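Local coordinates for periplasmic binding protein (Veillonella parvula, PDB 4MO9) that probably captures iron-siderophore complexes in the periplasm and delivers them to an ABC importer, at residues 212-217 with 294-299; 287-292 with 308-313; 315-320 with 324-329; 343-348 with 358-363. One frame throughout, in Å; residues are numbered along the deposited sequence.

Contact 1: 212-217 with 294-299; sequences EEFGNS and TERQGW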
loop_
_atom_site.group_PDB
_atom_site.type_symbol
_atom_site.label_atom_id
_atom_site.label_comp_id
_atom_site.label_asym_id
_atom_site.label_seq_id
_atom_site.Cartn_x
_atom_site.Cartn_y
_atom_site.Cartn_z
ATOM N N GLU A 212 -7.125 14.591 18.673
ATOM C CA GLU A 212 -6.423 15.311 19.737
ATOM C C GLU A 212 -4.901 15.452 19.545
ATOM O O GLU A 212 -4.259 16.246 20.237
ATOM C CB GLU A 212 -6.763 14.714 21.118
ATOM C CG GLU A 212 -6.206 13.310 21.385
ATOM C CD GLU A 212 -6.996 12.190 20.705
ATOM O OE1 GLU A 212 -7.973 12.477 19.974
ATOM O OE2 GLU A 212 -6.632 11.011 20.911
ATOM N N GLU A 213 -4.335 14.697 18.604
ATOM C CA GLU A 213 -2.904 14.779 18.308
ATOM C C GLU A 213 -2.667 14.632 16.806
ATOM O O GLU A 213 -3.166 13.687 16.188
ATOM C CB GLU A 213 -2.139 13.688 19.069
ATOM C CG GLU A 213 -0.624 13.730 18.884
ATOM C CD GLU A 213 0.087 12.541 19.525
ATOM O OE1 GLU A 213 -0.603 11.595 19.970
ATOM O OE2 GLU A 213 1.337 12.551 19.577
ATOM N N PHE A 214 -1.912 15.550 16.209
ATOM C CA PHE A 214 -1.682 15.483 14.762
ATOM C C PHE A 214 -0.827 14.285 14.383
ATOM O O PHE A 214 0.190 14.005 15.020
ATOM C CB PHE A 214 -1.036 16.767 14.237
ATOM C CG PHE A 214 -2.020 17.877 13.970
ATOM C CD1 PHE A 214 -3.036 18.157 14.874
ATOM C CD2 PHE A 214 -1.925 18.643 12.816
ATOM C CE1 PHE A 214 -3.940 19.188 14.633
ATOM C CE2 PHE A 214 -2.824 19.667 12.567
ATOM C CZ PHE A 214 -3.832 19.940 13.474
ATOM N N GLY A 215 -1.249 13.569 13.350
ATOM C CA GLY A 215 -0.440 12.496 12.816
ATOM C C GLY A 215 0.557 13.082 11.830
ATOM O O GLY A 215 0.638 14.310 11.681
ATOM N N ASN A 216 1.315 12.216 11.162
ATOM C CA ASN A 216 2.296 12.670 10.185
ATOM C C ASN A 216 1.658 13.291 8.951
ATOM O O ASN A 216 0.634 12.799 8.458
ATOM C CB ASN A 216 3.193 11.504 9.743
ATOM C CG ASN A 216 4.144 11.053 10.833
ATOM O OD1 ASN A 216 4.527 11.830 11.707
ATOM N ND2 ASN A 216 4.536 9.795 10.778
ATOM N N SER A 217 2.265 14.365 8.449
ATOM C CA SER A 217 1.897 14.894 7.137
ATOM C C SER A 217 3.022 14.539 6.185
ATOM O O SER A 217 3.847 13.676 6.502
ATOM C CB SER A 217 1.671 16.404 7.168
ATOM O OG SER A 217 1.066 16.839 5.957
ATOM N N THR A 294 -14.512 18.547 14.357
ATOM C CA THR A 294 -15.236 19.159 15.476
ATOM C C THR A 294 -14.386 19.327 16.740
ATOM O O THR A 294 -14.658 20.204 17.558
ATOM C CB THR A 294 -16.549 18.391 15.817
ATOM O OG1 THR A 294 -16.243 17.066 16.272
ATOM C CG2 THR A 294 -17.457 18.306 14.595
ATOM N N GLU A 295 -13.370 18.486 16.911
ATOM C CA GLU A 295 -12.564 18.529 18.131
ATOM C C GLU A 295 -11.345 19.452 17.995
ATOM O O GLU A 295 -10.765 19.876 19.000
ATOM C CB GLU A 295 -12.136 17.117 18.582
ATOM C CG GLU A 295 -13.285 16.125 18.859
ATOM C CD GLU A 295 -14.291 16.629 19.891
ATOM O OE1 GLU A 295 -14.129 16.325 21.099
ATOM O OE2 GLU A 295 -15.256 17.324 19.497
ATOM N N ARG A 296 -10.982 19.792 16.761
ATOM C CA ARG A 296 -9.779 20.587 16.506
ATOM C C ARG A 296 -10.064 22.083 16.399
ATOM O O ARG A 296 -10.947 22.508 15.650
ATOM C CB ARG A 296 -9.043 20.080 15.257
ATOM C CG ARG A 296 -8.336 18.758 15.485
ATOM C CD ARG A 296 -7.570 18.282 14.258
ATOM N NE ARG A 296 -6.802 17.075 14.563
ATOM C CZ ARG A 296 -6.018 16.441 13.696
ATOM N NH1 ARG A 296 -5.896 16.892 12.454
ATOM N NH2 ARG A 296 -5.362 15.344 14.067
ATOM N N GLN A 297 -9.313 22.868 17.169
ATOM C CA GLN A 297 -9.471 24.319 17.205
ATOM C C GLN A 297 -9.484 24.947 15.809
ATOM O O GLN A 297 -8.560 24.756 15.018
ATOM C CB GLN A 297 -8.377 24.946 18.081
ATOM C CG GLN A 297 -8.314 26.471 18.045
ATOM C CD GLN A 297 -7.922 27.076 19.382
ATOM O OE1 GLN A 297 -8.107 26.462 20.436
ATOM N NE2 GLN A 297 -7.387 28.295 19.349
ATOM N N GLY A 298 -10.563 25.657 15.498
ATOM C CA GLY A 298 -10.665 26.379 14.243
ATOM C C GLY A 298 -11.089 25.573 13.027
ATOM O O GLY A 298 -11.441 26.160 12.005
ATOM N N TRP A 299 -11.059 24.242 13.109
ATOM C CA TRP A 299 -11.368 23.421 11.932
ATOM C C TRP A 299 -12.799 23.619 11.426
ATOM O O TRP A 299 -13.050 23.515 10.227
ATOM C CB TRP A 299 -11.083 21.934 12.176
ATOM C CG TRP A 299 -9.648 21.562 11.942
ATOM C CD1 TRP A 299 -8.546 22.268 12.338
ATOM C CD2 TRP A 299 -9.157 20.413 11.236
ATOM N NE1 TRP A 299 -7.404 21.620 11.939
ATOM C CE2 TRP A 299 -7.747 20.484 11.253
ATOM C CE3 TRP A 299 -9.770 19.328 10.601
ATOM C CZ2 TRP A 299 -6.941 19.512 10.658
ATOM C CZ3 TRP A 299 -8.963 18.359 9.998
ATOM C CH2 TRP A 299 -7.564 18.458 10.039
#

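Contact 2: 287-292 with 308-313; sequences ALLKAF and KQVYSA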
loop_
_atom_site.group_PDB
_atom_site.type_symbol
_atom_site.label_atom_id
_atom_site.label_comp_id
_atom_site.label_asym_id
_atom_site.label_seq_id
_atom_site.Cartn_x
_atom_site.Cartn_y
_atom_site.Cartn_z
ATOM N N ALA A 287 -18.338 9.059 11.801
ATOM C CA ALA A 287 -18.224 9.723 13.090
ATOM C C ALA A 287 -16.765 10.005 13.447
ATOM O O ALA A 287 -16.454 11.074 13.972
ATOM C CB ALA A 287 -18.906 8.904 14.175
ATOM N N LEU A 288 -15.876 9.049 13.173
ATOM C CA LEU A 288 -14.455 9.234 13.448
ATOM C C LEU A 288 -13.861 10.376 12.610
ATOM O O LEU A 288 -13.082 11.187 13.125
ATOM C CB LEU A 288 -13.680 7.927 13.231
ATOM C CG LEU A 288 -13.978 6.816 14.250
ATOM C CD1 LEU A 288 -13.519 5.475 13.697
ATOM C CD2 LEU A 288 -13.308 7.079 15.588
ATOM N N LEU A 289 -14.237 10.444 11.333
ATOM C CA LEU A 289 -13.776 11.521 10.453
ATOM C C LEU A 289 -14.329 12.866 10.917
ATOM O O LEU A 289 -13.581 13.840 11.067
ATOM C CB LEU A 289 -14.193 11.245 9.006
ATOM C CG LEU A 289 -13.542 12.131 7.941
ATOM C CD1 LEU A 289 -12.039 12.188 8.167
ATOM C CD2 LEU A 289 -13.801 11.593 6.524
ATOM N N LYS A 290 -15.634 12.920 11.164
ATOM C CA LYS A 290 -16.256 14.164 11.615
ATOM C C LYS A 290 -15.620 14.700 12.902
ATOM O O LYS A 290 -15.466 15.910 13.068
ATOM C CB LYS A 290 -17.769 13.987 11.791
ATOM C CG LYS A 290 -18.450 15.166 12.473
ATOM C CD LYS A 290 -19.965 15.006 12.505
ATOM C CE LYS A 290 -20.616 16.231 13.121
ATOM N NZ LYS A 290 -22.100 16.119 13.144
ATOM N N ALA A 291 -15.229 13.798 13.799
ATOM C CA ALA A 291 -14.623 14.216 15.062
ATOM C C ALA A 291 -13.333 15.023 14.872
ATOM O O ALA A 291 -13.046 15.925 15.668
ATOM C CB ALA A 291 -14.384 13.015 15.974
ATOM N N PHE A 292 -12.557 14.687 13.839
ATOM C CA PHE A 292 -11.380 15.476 13.481
ATOM C C PHE A 292 -11.738 16.946 13.266
ATOM O O PHE A 292 -11.023 17.838 13.722
ATOM C CB PHE A 292 -10.713 14.918 12.222
ATOM C CG PHE A 292 -9.819 13.737 12.480
ATOM C CD1 PHE A 292 -10.351 12.458 12.598
ATOM C CD2 PHE A 292 -8.444 13.907 12.613
ATOM C CE1 PHE A 292 -9.534 11.369 12.843
ATOM C CE2 PHE A 292 -7.616 12.816 12.856
ATOM C CZ PHE A 292 -8.163 11.546 12.973
ATOM N N LYS A 308 -17.454 20.792 2.672
ATOM C CA LYS A 308 -17.516 19.336 2.676
ATOM C C LYS A 308 -16.467 18.785 1.715
ATOM O O LYS A 308 -16.786 18.027 0.797
ATOM C CB LYS A 308 -18.921 18.840 2.304
ATOM C CG LYS A 308 -20.042 19.368 3.230
ATOM C CD LYS A 308 -19.960 18.750 4.627
ATOM C CE LYS A 308 -21.105 19.214 5.528
ATOM N NZ LYS A 308 -21.187 18.401 6.780
ATOM N N GLN A 309 -15.219 19.200 1.911
ATOM C CA GLN A 309 -14.117 18.677 1.117
ATOM C C GLN A 309 -13.146 17.930 2.024
ATOM O O GLN A 309 -11.922 18.089 1.916
ATOM C CB GLN A 309 -13.411 19.801 0.352
ATOM C CG GLN A 309 -14.293 20.457 -0.707
ATOM C CD GLN A 309 -14.629 19.510 -1.845
ATOM O OE1 GLN A 309 -13.818 18.670 -2.229
ATOM N NE2 GLN A 309 -15.832 19.644 -2.390
ATOM N N VAL A 310 -13.718 17.113 2.912
ATOM C CA VAL A 310 -12.956 16.272 3.833
ATOM C C VAL A 310 -13.141 14.805 3.446
ATOM O O VAL A 310 -14.279 14.304 3.389
ATOM C CB VAL A 310 -13.400 16.478 5.294
ATOM C CG1 VAL A 310 -12.603 15.571 6.224
ATOM C CG2 VAL A 310 -13.221 17.927 5.693
ATOM N N TYR A 311 -12.018 14.132 3.194
ATOM C CA TYR A 311 -11.997 12.775 2.657
ATOM C C TYR A 311 -11.104 11.878 3.498
ATOM O O TYR A 311 -10.400 12.352 4.388
ATOM C CB TYR A 311 -11.447 12.790 1.225
ATOM C CG TYR A 311 -12.268 13.622 0.280
ATOM C CD1 TYR A 311 -12.100 15.001 0.205
ATOM C CD2 TYR A 311 -13.225 13.035 -0.525
ATOM C CE1 TYR A 311 -12.872 15.776 -0.652
ATOM C CE2 TYR A 311 -14.001 13.800 -1.389
ATOM C CZ TYR A 311 -13.820 15.167 -1.443
ATOM O OH TYR A 311 -14.575 15.922 -2.303
ATOM N N SER A 312 -11.120 10.580 3.198
ATOM C CA SER A 312 -10.253 9.625 3.879
ATOM C C SER A 312 -10.012 8.429 2.968
ATOM O O SER A 312 -10.943 7.949 2.321
ATOM C CB SER A 312 -10.909 9.166 5.194
ATOM O OG SER A 312 -10.092 8.193 5.844
ATOM N N ALA A 313 -8.760 7.977 2.888
ATOM C CA ALA A 313 -8.411 6.773 2.147
ATOM C C ALA A 313 -7.582 5.889 3.068
ATOM O O ALA A 313 -6.958 6.392 4.004
ATOM C CB ALA A 313 -7.622 7.123 0.894
#

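Contact 3: 315-320 with 324-329; sequences HGLPRE and AAVFEY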
loop_
_atom_site.group_PDB
_atom_site.type_symbol
_atom_site.label_atom_id
_atom_site.label_comp_id
_atom_site.label_asym_id
_atom_site.label_seq_id
_atom_site.Cartn_x
_atom_site.Cartn_y
_atom_site.Cartn_z
ATOM N N HIS A 315 -4.667 3.913 4.630
ATOM C CA HIS A 315 -3.211 4.108 4.683
ATOM C C HIS A 315 -2.409 2.933 4.124
ATOM O O HIS A 315 -1.252 3.097 3.711
ATOM C CB HIS A 315 -2.807 4.377 6.142
ATOM C CG HIS A 315 -1.430 4.947 6.317
ATOM N ND1 HIS A 315 -0.906 5.913 5.486
ATOM C CD2 HIS A 315 -0.490 4.717 7.265
ATOM C CE1 HIS A 315 0.310 6.236 5.899
ATOM N NE2 HIS A 315 0.584 5.527 6.979
ATOM N N GLY A 316 -3.013 1.746 4.106
ATOM C CA GLY A 316 -2.294 0.544 3.704
ATOM C C GLY A 316 -2.494 0.163 2.246
ATOM O O GLY A 316 -2.040 -0.889 1.799
ATOM N N LEU A 317 -3.192 1.010 1.500
ATOM C CA LEU A 317 -3.425 0.744 0.089
ATOM C C LEU A 317 -2.269 1.132 -0.853
ATOM O O LEU A 317 -2.070 0.449 -1.862
ATOM C CB LEU A 317 -4.746 1.358 -0.388
ATOM C CG LEU A 317 -6.048 0.766 0.177
ATOM C CD1 LEU A 317 -7.260 1.600 -0.255
ATOM C CD2 LEU A 317 -6.214 -0.694 -0.260
ATOM N N PRO A 318 -1.513 2.215 -0.548
ATOM C CA PRO A 318 -0.366 2.541 -1.409
ATOM C C PRO A 318 0.781 1.521 -1.381
ATOM O O PRO A 318 0.759 0.568 -0.597
ATOM C CB PRO A 318 0.143 3.856 -0.824
ATOM C CG PRO A 318 -1.102 4.507 -0.262
ATOM C CD PRO A 318 -1.824 3.331 0.369
ATOM N N ARG A 319 1.790 1.772 -2.212
ATOM C CA ARG A 319 2.946 0.879 -2.376
ATOM C C ARG A 319 2.549 -0.599 -2.450
ATOM O O ARG A 319 3.201 -1.469 -1.851
ATOM C CB ARG A 319 4.077 1.161 -1.346
ATOM C CG ARG A 319 3.685 1.285 0.144
ATOM C CD ARG A 319 3.562 -0.074 0.860
ATOM N NE ARG A 319 3.267 0.064 2.296
ATOM C CZ ARG A 319 2.051 -0.060 2.827
ATOM N NH1 ARG A 319 1.005 -0.323 2.045
ATOM N NH2 ARG A 319 1.872 0.077 4.141
ATOM N N GLU A 320 1.497 -0.879 -3.220
ATOM C CA GLU A 320 1.019 -2.253 -3.378
ATOM C C GLU A 320 0.493 -2.534 -4.772
ATOM O O GLU A 320 0.199 -1.609 -5.548
ATOM C CB GLU A 320 -0.085 -2.588 -2.355
ATOM C CG GLU A 320 0.407 -3.290 -1.074
ATOM C CD GLU A 320 1.053 -4.655 -1.336
ATOM O OE1 GLU A 320 0.977 -5.170 -2.489
ATOM O OE2 GLU A 320 1.629 -5.231 -0.376
ATOM N N ALA A 324 -3.564 1.019 -7.757
ATOM C CA ALA A 324 -4.193 1.770 -8.847
ATOM C C ALA A 324 -5.456 2.452 -8.340
ATOM O O ALA A 324 -5.824 3.534 -8.809
ATOM C CB ALA A 324 -4.530 0.848 -10.010
ATOM N N ALA A 325 -6.125 1.808 -7.386
ATOM C CA ALA A 325 -7.324 2.392 -6.779
ATOM C C ALA A 325 -7.018 3.701 -6.050
ATOM O O ALA A 325 -7.884 4.586 -5.957
ATOM C CB ALA A 325 -7.981 1.400 -5.834
ATOM N N VAL A 326 -5.809 3.820 -5.511
ATOM C CA VAL A 326 -5.428 5.046 -4.806
ATOM C C VAL A 326 -5.189 6.169 -5.811
ATOM O O VAL A 326 -5.602 7.311 -5.588
ATOM C CB VAL A 326 -4.160 4.848 -3.969
ATOM C CG1 VAL A 326 -3.764 6.151 -3.297
ATOM C CG2 VAL A 326 -4.387 3.772 -2.916
ATOM N N PHE A 327 -4.519 5.844 -6.912
ATOM C CA PHE A 327 -4.312 6.815 -7.992
ATOM C C PHE A 327 -5.663 7.358 -8.453
ATOM O O PHE A 327 -5.835 8.568 -8.616
ATOM C CB PHE A 327 -3.578 6.166 -9.185
ATOM C CG PHE A 327 -2.076 6.102 -9.037
ATOM C CD1 PHE A 327 -1.475 5.038 -8.372
ATOM C CD2 PHE A 327 -1.260 7.077 -9.605
ATOM C CE1 PHE A 327 -0.087 4.954 -8.253
ATOM C CE2 PHE A 327 0.147 7.004 -9.494
ATOM C CZ PHE A 327 0.732 5.932 -8.819
ATOM N N GLU A 328 -6.627 6.461 -8.645
ATOM C CA GLU A 328 -7.969 6.858 -9.070
ATOM C C GLU A 328 -8.694 7.696 -8.017
ATOM O O GLU A 328 -9.325 8.709 -8.337
ATOM C CB GLU A 328 -8.801 5.621 -9.405
ATOM C CG GLU A 328 -8.341 4.867 -10.658
ATOM C CD GLU A 328 -9.289 3.741 -11.011
ATOM O OE1 GLU A 328 -9.896 3.162 -10.075
ATOM O OE2 GLU A 328 -9.453 3.443 -12.215
ATOM N N TYR A 329 -8.597 7.282 -6.758
ATOM C CA TYR A 329 -9.276 8.013 -5.673
ATOM C C TYR A 329 -8.755 9.433 -5.530
ATOM O O TYR A 329 -9.527 10.371 -5.333
ATOM C CB TYR A 329 -9.107 7.280 -4.341
ATOM C CG TYR A 329 -9.910 7.906 -3.224
ATOM C CD1 TYR A 329 -9.292 8.587 -2.180
ATOM C CD2 TYR A 329 -11.296 7.823 -3.222
ATOM C CE1 TYR A 329 -10.041 9.160 -1.153
ATOM C CE2 TYR A 329 -12.055 8.394 -2.201
ATOM C CZ TYR A 329 -11.422 9.060 -1.174
ATOM O OH TYR A 329 -12.186 9.623 -0.164
#

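Contact 4: 343-348 with 358-363; sequences DPEATL and FSYSGI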
loop_
_atom_site.group_PDB
_atom_site.type_symbol
_atom_site.label_atom_id
_atom_site.label_comp_id
_atom_site.label_asym_id
_atom_site.label_seq_id
_atom_site.Cartn_x
_atom_site.Cartn_y
_atom_site.Cartn_z
ATOM N N ASP A 343 -14.287 4.713 -10.923
ATOM C CA ASP A 343 -14.865 4.324 -9.630
ATOM C C ASP A 343 -13.828 3.573 -8.792
ATOM O O ASP A 343 -13.664 2.354 -8.940
ATOM C CB ASP A 343 -16.106 3.452 -9.846
ATOM C CG ASP A 343 -16.872 3.180 -8.553
ATOM O OD1 ASP A 343 -16.266 3.191 -7.456
ATOM O OD2 ASP A 343 -18.095 2.940 -8.637
ATOM N N PRO A 344 -13.135 4.298 -7.903
ATOM C CA PRO A 344 -11.991 3.743 -7.167
ATOM C C PRO A 344 -12.398 2.585 -6.257
ATOM O O PRO A 344 -11.633 1.620 -6.126
ATOM C CB PRO A 344 -11.466 4.940 -6.360
ATOM C CG PRO A 344 -12.044 6.164 -7.055
ATOM C CD PRO A 344 -13.371 5.718 -7.588
ATOM N N GLU A 345 -13.581 2.658 -5.648
ATOM C CA GLU A 345 -14.028 1.540 -4.823
ATOM C C GLU A 345 -14.274 0.293 -5.679
ATOM O O GLU A 345 -13.916 -0.819 -5.294
ATOM C CB GLU A 345 -15.286 1.883 -4.007
ATOM C CG GLU A 345 -15.434 0.946 -2.812
ATOM C CD GLU A 345 -16.797 0.974 -2.165
ATOM O OE1 GLU A 345 -17.555 1.950 -2.377
ATOM O OE2 GLU A 345 -17.103 0.006 -1.432
ATOM N N ALA A 346 -14.885 0.482 -6.842
ATOM C CA ALA A 346 -15.131 -0.631 -7.752
ATOM C C ALA A 346 -13.814 -1.236 -8.240
ATOM O O ALA A 346 -13.716 -2.459 -8.431
ATOM C CB ALA A 346 -15.984 -0.173 -8.918
ATOM N N THR A 347 -12.796 -0.399 -8.436
ATOM C CA THR A 347 -11.470 -0.902 -8.834
ATOM C C THR A 347 -10.866 -1.830 -7.779
ATOM O O THR A 347 -10.354 -2.904 -8.111
ATOM C CB THR A 347 -10.496 0.256 -9.092
ATOM O OG1 THR A 347 -10.908 0.958 -10.277
ATOM C CG2 THR A 347 -9.074 -0.270 -9.261
ATOM N N LEU A 348 -10.918 -1.421 -6.510
ATOM C CA LEU A 348 -10.390 -2.261 -5.436
ATOM C C LEU A 348 -11.184 -3.564 -5.343
ATOM O O LEU A 348 -10.597 -4.656 -5.324
ATOM C CB LEU A 348 -10.395 -1.517 -4.090
ATOM C CG LEU A 348 -9.724 -2.232 -2.908
ATOM C CD1 LEU A 348 -8.242 -2.523 -3.193
ATOM C CD2 LEU A 348 -9.874 -1.441 -1.620
ATOM N N PHE A 358 -9.289 -14.001 -1.279
ATOM C CA PHE A 358 -9.955 -13.482 -0.082
ATOM C C PHE A 358 -11.163 -12.647 -0.503
ATOM O O PHE A 358 -11.094 -11.930 -1.508
ATOM C CB PHE A 358 -8.979 -12.623 0.737
ATOM C CG PHE A 358 -7.618 -13.258 0.923
ATOM C CD1 PHE A 358 -7.473 -14.413 1.681
ATOM C CD2 PHE A 358 -6.489 -12.691 0.350
ATOM C CE1 PHE A 358 -6.222 -15.001 1.851
ATOM C CE2 PHE A 358 -5.237 -13.268 0.512
ATOM C CZ PHE A 358 -5.103 -14.428 1.266
ATOM N N SER A 359 -12.266 -12.730 0.240
ATOM C CA SER A 359 -13.469 -11.992 -0.135
ATOM C C SER A 359 -13.314 -10.499 0.141
ATOM O O SER A 359 -12.707 -10.089 1.140
ATOM C CB SER A 359 -14.692 -12.525 0.614
ATOM O OG SER A 359 -14.542 -12.341 2.012
ATOM N N TYR A 360 -13.855 -9.680 -0.753
ATOM C CA TYR A 360 -13.842 -8.245 -0.538
ATOM C C TYR A 360 -14.910 -7.847 0.481
ATOM O O TYR A 360 -16.024 -8.370 0.439
ATOM C CB TYR A 360 -14.082 -7.505 -1.854
ATOM C CG TYR A 360 -14.130 -6.004 -1.684
ATOM C CD1 TYR A 360 -12.972 -5.279 -1.436
ATOM C CD2 TYR A 360 -15.334 -5.317 -1.758
ATOM C CE1 TYR A 360 -13.005 -3.908 -1.274
ATOM C CE2 TYR A 360 -15.382 -3.945 -1.597
ATOM C CZ TYR A 360 -14.213 -3.245 -1.357
ATOM O OH TYR A 360 -14.266 -1.874 -1.192
ATOM N N SER A 361 -14.551 -6.944 1.395
ATOM C CA SER A 361 -15.505 -6.286 2.300
ATOM C C SER A 361 -14.813 -5.141 3.045
ATOM O O SER A 361 -13.641 -4.852 2.797
ATOM C CB SER A 361 -16.118 -7.263 3.304
ATOM O OG SER A 361 -15.156 -7.661 4.254
ATOM N N GLY A 362 -15.537 -4.480 3.942
ATOM C CA GLY A 362 -14.966 -3.384 4.707
ATOM C C GLY A 362 -15.098 -2.040 4.008
ATOM O O GLY A 362 -15.782 -1.936 2.986
ATOM N N ILE A 363 -14.436 -1.018 4.553
ATOM C CA ILE A 363 -14.550 0.360 4.064
ATOM C C ILE A 363 -13.152 0.930 3.835
ATOM O O ILE A 363 -12.315 0.898 4.738
ATOM C CB ILE A 363 -15.281 1.253 5.093
ATOM C CG1 ILE A 363 -16.605 0.614 5.535
ATOM C CG2 ILE A 363 -15.472 2.672 4.544
ATOM C CD1 ILE A 363 -17.717 0.729 4.522
#

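Contact 1: 212-217 with 294-299
With CG anti to the carbonyl carbon in both F214 (chi1 -83°) and R296 (chi1 -73°), and the R296 chain fully extended from CG to NE, the arginine reaches across and lays its guanidinium flat on the phenyl ring. The two planes are only 16° apart, and R296 CZ stands 4.0 Å from the ring centroid, over the face. The overlap is offset toward the rim: R296 NE and F214 CE1 approach to 3.6 Å. Arginine suits the place because its flat cation can stack on an aromatic face while its N-H groups remain available to other acceptors. NE and NH2 donate to the carbonyl oxygens of P211 and G210, and NH1 makes a salt bridge with E205 of strand 201-206, so this buried charge is matched and its rotation fixed. W299 supports the aliphatic stem, with R296 CD 3.7 Å above the centre of the indole face. The same indole meets the phenyl obliquely, W299 CZ2 to F214 CZ at 4.2 Å. The whole is a cation-pi stack of the parallel kind, joining the loop after strand 201-206 to the turn directly after helix 282-295, in what is probably the C-terminal lobe of a two-lobed solute-binding protein.

Contact 2: 287-292 with 308-313
L289 packs against V310 and S312 within a beta-alpha-beta crossover: strand 259-263 leads through helix 282-295 and the short helix 303-306 into the neighbouring parallel strand 310-313, and the long helix lies over the sheet. The axes of 287-292 and 310-313 come within 9.6 Å, their N-to-C directions 130° apart, a spacing that one layer of side chains can fill. CG of L289 is anti to the backbone N (chi1 -168°), which sends both methyl branches down onto the strand. L289 CD1 lies 3.9 Å from V310 CG1, the two side chains running alongside in opposite senses. The other branch, L289 CD2, sits 4.0 Å from S312 CB and 4.1 Å from the carbonyl carbon of Y311, whose own side chain points to the far face of the sheet. There its ring stacks with H367, and Y311 OH donates to Q309 OE1 at 2.9 Å. Valine, branched at CB, is at ease in a strand, while leucine bridges the gap from a helix; I262 and M366 on the flanking strands also touch L289. Cutting L289 back to an alanine would probably open a gap beneath the helix, leaving V310 CG1 and S312 CB without their packing partner. S312 OG bonds to I262 O, which settles its polarity and presents a carbon to the leucine. With no hydrogen bond between them, probably dispersion and the exclusion of water hold these two segments together, and shape rather than polar pairing sets their fit.

Contact 3: 315-320 with 324-329
V326 lays its CG2 methyl against L317, with CG2 just 3.5 Å from L317 CB, a close approach for two carbons. The same methyl reaches over the peptide into P318, standing 4.0 Å from P318 N and 4.2 Å from P318 CD, so a single branch of the valine fills the corner between the two residues. The torsion explains it: V326 CG1 takes the place anti to the backbone N (chi1 178°), which turns CG2 away from the carbonyl carbon and toward the loop. A compact side chain branched at CB suits a helix face met this closely by another backbone. L317 extends further to L348 of helix 344-355, while P318, set roughly perpendicular to V326, also packs on W224 and L227 of helix 224-230. Proline adds stiffness to a turn that R319 then fastens from the other end. R319 NH1 curls back to P318 O at 2.8 Å, arriving 31° out of the carbonyl plane, with a weak second bond to G316 O at 3.1 Å. One guanidinium nitrogen thus reaches two carbonyls of its own loop, and R319 N bonds to E152 OE2. Beyond it, E320 OE2 accepts from G49 N, beside A48 of the trimethylamine oxide pocket; the side chain of P318 is about 12 Å from that ligand. Loop 315-320, near the centre of the chain, links strand 310-313 to helix 324-334 and probably borders the cleft between the two lobes, as in periplasmic solute-binding proteins.

Contact 4: 343-348 with 358-363
L348 faces Y360 with CA atoms 8.5 Å apart, and E345 faces I363 at 9.0 Å between CA atoms, so the loop 358-363 runs back past the first turn of helix 344-355 in the opposite sense. That turn is secured by D343 as N-cap: its OD1 accepts from A346 N at 3.1 Å, in a nearly straight bond (166°). In the loop, G362 has positive phi, and with its psi a CB would jam against the carbonyl oxygen of S361, a good reason for the residue to lack one. Between the segments the contact rests on Y360, whose CG is anti to the backbone N (chi1 178°), carrying the ring out to the helix. L348 meets it at the ring edge, CD2 to Y360 CE1 at 4.0 Å, while E345, extended beyond CG, comes in crosswise to the phenol. Y360 OH donates a weak hydrogen bond to E345 OE2 at 3.4 Å. Tyrosine suits this border because its ring edge meets leucine while its hydroxyl meets an exposed carboxylate. Putting a serine in place of Y360 would probably leave L348 without the ring edge and E345 without this donor. W364 also meets the Y360 ring, and S359 bonds to E88 and H84 of helix 79-88. The loop carries the chain from helix 344-355 past helix 79-88 into strand 365-367, the antiparallel edge of the mixed sheet.

Following the chain, contact 1 opens at 212-217, after strand 201-206, and closes at 294-299. Contact 2 opens inside that span, at 287-292, and closes beyond it, at 308-313, so the two cross and share helix 282-295; F292 O touches W299 CE3 where they meet. Contacts 3 and 4 follow in series, closing short local loops with three and nine residues between their segments. Strand 310-313 is tied to helix 324-334, which follows it, by a probable hydrogen bond of Y329 OH with S312 O, and that helix packs on P344 of contact 4. Thus contact 1 ties two loops, contact 2 helix to sheet, and contacts 3 and 4 helices to adjacent loops.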